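Local coordinates for hypoxanthine phosphoribosyltransferase (Bacillus anthracis, PDB 3O7M) that catalyses transfer of the phosphoribosyl group from phosphoribosyl pyrophosphate to hypoxanthine or guanine, giving IMP or GMP in purine salvage, at the interface of chains A and B and the interface of chains A and C. Coordinates in Å, arbitrary orientation; residue numbers count along the deposited sequence, not the author numbering. Chains: chain A/B/C, Hypoxanthine phosphoribosyltransferase.

Contact 1: the interface of chains A and B. Residues chain A 83; chain B 86-89.
The methylene chain of A:Lys83, from strand 82-84, runs over the segment that follows strand 86-86 of B in this type I phosphoribosyltransferase, within a two-fold A-B interface that may help hold the deposited tetramer together. These methylenes form the apolar centre and lie against oxygens of chain B: CG of A:Lys83 is 3.8 Å from the backbone O of B:Ile88, and its CD is 3.6 Å from the carboxylate atom OD2 of B:Asp89. CG stands opposite the backbone N (chi1 173°) and the chain stays extended until it bends at chi4 (58°), which turns the ammonium into the polar rim. NZ of A:Lys83 forms a salt bridge with OD2 of B:Asp89 at 3.0 Å, weak as a hydrogen bond. The other oxygen of B:Asp89, OD1, takes NZ of B:Lys86 at 2.8 Å from above the carboxylate plane, so the acid is shared between lysines of both chains. B:Lys86 NZ also donates to the backbone O of B:Asp87, almost in line with that carbonyl (171°). A:Lys83 NZ and B:Lys86 NZ are 3.0 Å apart, a like-charge approach that the shared carboxylate probably offsets and that might favour a neutral amine on one of them. Water 1 joins A:Lys83 NZ to the backbone N of B:Asp87.

Contact 2: the interface of chains A and C. Residues chain A 165-166; chain C 61-62.
The loop between strands 155-156 and 172-176 of the phosphoribosyltransferase fold brings A:Lys165 against C:Asp61, which lies just ahead of strand 62-71 in the neighbouring subunit. The two side chains cross at about a right angle and form a salt bridge, with NZ of A:Lys165 2.9 Å from OD1 of C:Asp61. The ammonium is about as near to OD2 and lies over the face of the carboxylate, unusually close to its carbon, which makes the detailed placement of the lysine end doubtful. The lysine chain is extended as far as CE, with a turn at chi4 (60°) that swings NZ toward the aspartate. C:Asp61 sets its CG opposite the backbone N (chi1 177°), which presents the carboxylate to the lysine. Nearer the backbone, CG of A:Lys165 lies 3.6 Å above one face of the A:Tyr166 ring, toward its rim, a contact within chain A that probably steadies the base of the lysine. Beside the salt bridge a water links the chains. Water 2 is 3.1 Å from the backbone N of A:Tyr166 and 3.2 Å from OD1 of C:Asp61. The same water also joins both polar backbone atoms of C:Val62, lying 3.0 Å from its N and 3.0 Å from its O.

Contact 3: the interface of chains A and C. Residues chain A 19, 49, 53, 56, 158, 169-170; chain C 53, 56.
C:Arg56, which buries 104 Å² against chain A, carries this patch of the A-C interface of the phosphoribosyltransferase, with A:Pro170 and the A:Val49 and A:Asp53 side chains of helix 48-55 around it. The guanidinium of C:Arg56 grips A:Asp53 end-on, NH1 donating to OD2 at 2.7 Å and NH2 to OD1 at 2.9 Å; the NH1 bond uses the syn lone pair. A bend at chi3 (-78°) turns the guanidinium onto the carboxylate. Over the centre of one guanidinium face sits CG1 of A:Val49, 3.4 Å above the plane. The hydroxyl OH of A:Tyr158 donates to OD2 of A:Asp53 at 2.8 Å from the anti side, which helps to fix the rotation of the acid. A:Pro170 packs beside CD of the arginine, and water 3 links its backbone O to NH1. The reciprocal pair repeats the grip: A:Arg56 NH1 reaches OD2 of C:Asp53 at 2.8 Å and its NH2 reaches OD1. C:Arg56 NH2 also makes a bent bond (117° at H), tilted from the guanidinium plane, to C:Asp53 OD1 at 2.8 Å, so two arginines and two aspartates form one charge cluster. By clasping the two helices 48-55, this cluster probably stabilises the A-C pairing and steadies the helix that follows the pyrophosphate-binding loop.

Contact 1: the interface of chains A and B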
loop_
_atom_site.group_PDB
_atom_site.type_symbol
_atom_site.label_atom_id
_atom_site.label_comp_id
_atom_site.label_asym_id
_atom_site.label_seq_id
_atom_site.Cartn_x
_atom_site.Cartn_y
_atom_site.Cartn_z
ATOM N N LYS A 83 -1.752 10.307 -6.212
ATOM C CA LYS A 83 -1.300 9.500 -5.086
ATOM C C LYS A 83 -0.867 8.140 -5.600
ATOM O O LYS A 83 -1.537 7.557 -6.447
ATOM C CB LYS A 83 -2.447 9.335 -4.081
ATOM C CG LYS A 83 -2.165 8.376 -2.942
ATOM C CD LYS A 83 -3.362 8.288 -2.010
ATOM C CE LYS A 83 -3.300 7.075 -1.087
ATOM N NZ LYS A 83 -2.101 7.017 -0.224
ATOM N N LYS B 86 3.703 3.627 1.553
ATOM C CA LYS B 86 2.525 4.422 1.805
ATOM C C LYS B 86 2.830 5.839 1.411
ATOM O O LYS B 86 3.714 6.490 1.985
ATOM C CB LYS B 86 2.084 4.371 3.275
ATOM C CG LYS B 86 0.877 5.262 3.572
ATOM C CD LYS B 86 -0.356 4.793 2.783
ATOM C CE LYS B 86 -1.620 5.631 3.079
ATOM N NZ LYS B 86 -1.517 7.081 2.703
ATOM N N ASP B 87 2.101 6.328 0.422
ATOM C CA ASP B 87 2.260 7.704 -0.036
ATOM C C ASP B 87 1.363 8.599 0.825
ATOM O O ASP B 87 0.493 8.105 1.547
ATOM C CB ASP B 87 1.800 7.776 -1.494
ATOM C CG ASP B 87 2.301 9.010 -2.230
ATOM O OD1 ASP B 87 3.096 9.791 -1.659
ATOM O OD2 ASP B 87 1.906 9.202 -3.418
ATOM N N ILE B 88 1.541 9.903 0.744
ATOM C CA ILE B 88 0.702 10.795 1.499
ATOM C C ILE B 88 -0.696 10.897 0.926
ATOM O O ILE B 88 -0.890 10.724 -0.270
ATOM C CB ILE B 88 1.322 12.198 1.605
ATOM C CG1 ILE B 88 1.467 12.859 0.221
ATOM C CG2 ILE B 88 2.663 12.091 2.360
ATOM C CD1 ILE B 88 1.809 14.371 0.250
ATOM N N ASP B 89 -1.658 11.162 1.798
ATOM C CA ASP B 89 -3.047 11.376 1.404
ATOM C C ASP B 89 -3.389 12.840 1.301
ATOM O O ASP B 89 -4.212 13.228 0.491
ATOM C CB ASP B 89 -3.987 10.777 2.435
ATOM C CG ASP B 89 -3.801 9.316 2.571
ATOM O OD1 ASP B 89 -3.429 8.884 3.672
ATOM O OD2 ASP B 89 -3.987 8.623 1.552
HETATM O O HOH W 1 -0.068 4.913 -0.831
#

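Contact 2: the interface of chains A and C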
loop_
_atom_site.group_PDB
_atom_site.type_symbol
_atom_site.label_atom_id
_atom_site.label_comp_id
_atom_site.label_asym_id
_atom_site.label_seq_id
_atom_site.Cartn_x
_atom_site.Cartn_y
_atom_site.Cartn_z
ATOM N N LYS A 165 -17.978 -2.764 -14.686
ATOM C CA LYS A 165 -18.577 -3.718 -15.641
ATOM C C LYS A 165 -17.890 -3.689 -17.021
ATOM O O LYS A 165 -17.243 -2.689 -17.406
ATOM C CB LYS A 165 -20.071 -3.370 -15.802
ATOM C CG LYS A 165 -20.939 -4.439 -16.479
ATOM C CD LYS A 165 -22.449 -4.095 -16.374
ATOM C CE LYS A 165 -23.333 -5.166 -16.992
ATOM N NZ LYS A 165 -23.150 -6.490 -16.330
ATOM N N TYR A 166 -18.019 -4.813 -17.739
ATOM C CA TYR A 166 -17.600 -4.968 -19.133
ATOM C C TYR A 166 -16.134 -5.213 -19.413
ATOM O O TYR A 166 -15.745 -5.365 -20.585
ATOM C CB TYR A 166 -18.083 -3.794 -20.001
ATOM C CG TYR A 166 -19.563 -3.639 -20.078
ATOM C CD1 TYR A 166 -20.196 -2.555 -19.491
ATOM C CD2 TYR A 166 -20.340 -4.563 -20.753
ATOM C CE1 TYR A 166 -21.568 -2.407 -19.558
ATOM C CE2 TYR A 166 -21.722 -4.419 -20.824
ATOM C CZ TYR A 166 -22.318 -3.329 -20.238
ATOM O OH TYR A 166 -23.678 -3.167 -20.317
ATOM N N ASP C 61 -21.976 -11.357 -16.186
ATOM C CA ASP C 61 -21.564 -10.053 -15.695
ATOM C C ASP C 61 -20.380 -10.364 -14.759
ATOM O O ASP C 61 -20.515 -11.139 -13.825
ATOM C CB ASP C 61 -22.716 -9.439 -14.902
ATOM C CG ASP C 61 -22.364 -8.101 -14.267
ATOM O OD1 ASP C 61 -21.243 -7.587 -14.476
ATOM O OD2 ASP C 61 -23.227 -7.546 -13.549
ATOM N N VAL C 62 -19.231 -9.778 -15.038
ATOM C CA VAL C 62 -18.022 -10.034 -14.287
ATOM C C VAL C 62 -17.460 -8.703 -13.774
ATOM O O VAL C 62 -17.516 -7.661 -14.474
ATOM C CB VAL C 62 -16.965 -10.747 -15.186
ATOM C CG1 VAL C 62 -15.548 -10.664 -14.614
ATOM C CG2 VAL C 62 -17.362 -12.203 -15.441
HETATM O O HOH W 2 -19.210 -7.512 -16.954
#

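Contact 3: the interface of chains A and C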
loop_
_atom_site.group_PDB
_atom_site.type_symbol
_atom_site.label_atom_id
_atom_site.label_comp_id
_atom_site.label_asym_id
_atom_site.label_seq_id
_atom_site.Cartn_x
_atom_site.Cartn_y
_atom_site.Cartn_z
ATOM N N GLN A 19 -6.186 -8.102 -31.827
ATOM C CA GLN A 19 -5.022 -8.971 -31.856
ATOM C C GLN A 19 -4.052 -8.554 -32.989
ATOM O O GLN A 19 -2.838 -8.616 -32.804
ATOM C CB GLN A 19 -5.403 -10.446 -31.922
ATOM C CG GLN A 19 -6.445 -10.931 -30.894
ATOM C CD GLN A 19 -6.304 -10.395 -29.435
ATOM O OE1 GLN A 19 -5.296 -9.802 -29.045
ATOM N NE2 GLN A 19 -7.331 -10.665 -28.623
ATOM N N VAL A 49 -5.280 -6.685 -19.460
ATOM C CA VAL A 49 -5.595 -7.600 -20.582
ATOM C C VAL A 49 -4.681 -7.302 -21.771
ATOM O O VAL A 49 -4.036 -8.192 -22.334
ATOM C CB VAL A 49 -7.066 -7.510 -20.942
ATOM C CG1 VAL A 49 -7.387 -8.352 -22.175
ATOM C CG2 VAL A 49 -7.942 -7.973 -19.735
ATOM N N ASP A 53 -1.653 -9.735 -23.401
ATOM C CA ASP A 53 -1.596 -10.047 -24.828
ATOM C C ASP A 53 -0.346 -9.494 -25.462
ATOM O O ASP A 53 0.315 -10.167 -26.256
ATOM C CB ASP A 53 -2.826 -9.509 -25.538
ATOM C CG ASP A 53 -4.085 -10.352 -25.266
ATOM O OD1 ASP A 53 -4.009 -11.384 -24.560
ATOM O OD2 ASP A 53 -5.152 -9.934 -25.739
ATOM N N ARG A 56 3.039 -11.402 -24.705
ATOM C CA ARG A 56 3.109 -12.695 -25.332
ATOM C C ARG A 56 3.517 -12.600 -26.806
ATOM O O ARG A 56 3.714 -13.639 -27.464
ATOM C CB ARG A 56 1.796 -13.448 -25.125
ATOM C CG ARG A 56 1.696 -13.981 -23.693
ATOM C CD ARG A 56 0.449 -14.823 -23.536
ATOM N NE ARG A 56 -0.718 -13.956 -23.420
ATOM C CZ ARG A 56 -1.945 -14.396 -23.220
ATOM N NH1 ARG A 56 -2.183 -15.706 -23.135
ATOM N NH2 ARG A 56 -2.928 -13.528 -23.059
ATOM N N TYR A 158 -12.198 -5.386 -23.115
ATOM C CA TYR A 158 -10.767 -5.759 -23.191
ATOM C C TYR A 158 -9.991 -5.104 -22.030
ATOM O O TYR A 158 -8.974 -4.471 -22.248
ATOM C CB TYR A 158 -10.235 -5.250 -24.521
ATOM C CG TYR A 158 -8.878 -5.776 -24.971
ATOM C CD1 TYR A 158 -8.749 -7.047 -25.482
ATOM C CD2 TYR A 158 -7.747 -4.960 -24.968
ATOM C CE1 TYR A 158 -7.510 -7.524 -25.935
ATOM C CE2 TYR A 158 -6.520 -5.425 -25.431
ATOM C CZ TYR A 158 -6.405 -6.713 -25.895
ATOM O OH TYR A 158 -5.186 -7.202 -26.324
ATOM N N LEU A 169 -15.362 -8.258 -21.839
ATOM C CA LEU A 169 -15.650 -8.347 -23.269
ATOM C C LEU A 169 -14.385 -8.566 -24.029
ATOM O O LEU A 169 -13.375 -7.939 -23.727
ATOM C CB LEU A 169 -16.299 -7.071 -23.793
ATOM C CG LEU A 169 -17.620 -6.643 -23.214
ATOM C CD1 LEU A 169 -18.008 -5.282 -23.862
ATOM C CD2 LEU A 169 -18.758 -7.713 -23.426
ATOM N N PRO A 170 -14.413 -9.443 -25.045
ATOM C CA PRO A 170 -13.181 -9.613 -25.779
ATOM C C PRO A 170 -12.963 -8.598 -26.884
ATOM O O PRO A 170 -11.984 -8.694 -27.607
ATOM C CB PRO A 170 -13.302 -11.015 -26.385
ATOM C CG PRO A 170 -14.714 -11.348 -26.331
ATOM C CD PRO A 170 -15.377 -10.526 -25.300
ATOM N N ASP C 53 -7.203 -14.187 -19.884
ATOM C CA ASP C 53 -7.759 -15.152 -20.837
ATOM C C ASP C 53 -9.042 -15.772 -20.328
ATOM O O ASP C 53 -9.986 -15.924 -21.087
ATOM C CB ASP C 53 -6.761 -16.250 -21.132
ATOM C CG ASP C 53 -5.594 -15.778 -21.956
ATOM O OD1 ASP C 53 -5.571 -14.602 -22.407
ATOM O OD2 ASP C 53 -4.662 -16.597 -22.109
ATOM N N ARG C 56 -12.312 -13.523 -20.497
ATOM C CA ARG C 56 -12.758 -13.330 -21.872
ATOM C C ARG C 56 -13.560 -14.503 -22.403
ATOM O O ARG C 56 -14.094 -14.432 -23.504
ATOM C CB ARG C 56 -11.592 -12.968 -22.783
ATOM C CG ARG C 56 -11.141 -11.502 -22.521
ATOM C CD ARG C 56 -10.036 -11.116 -23.485
ATOM N NE ARG C 56 -8.763 -11.680 -23.065
ATOM C CZ ARG C 56 -7.613 -11.497 -23.697
ATOM N NH1 ARG C 56 -7.539 -10.756 -24.799
ATOM N NH2 ARG C 56 -6.521 -12.038 -23.209
HETATM O O HOH W 3 -9.716 -10.168 -26.894
#

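Contacts 2 and 3 belong to one interface, between chains A and C, with the centres of their C-alpha atoms about 14 Å apart. Both use the chain A loop between strands 155-156 and 172-176, and in chain C both draw on the stretch joining helix 48-55 to strand 62-71, so they probably act as one continuous, two-fold repeated seam. Contact 1 lies on another surface of chain A, facing chain B, its C-alpha centre about 30 Å from that of contact 2 and 32 Å from that of contact 3. Chain A thus touches two neighbours at once, consistent with the four-copy deposited assembly, although the structure alone does not show its state in solution.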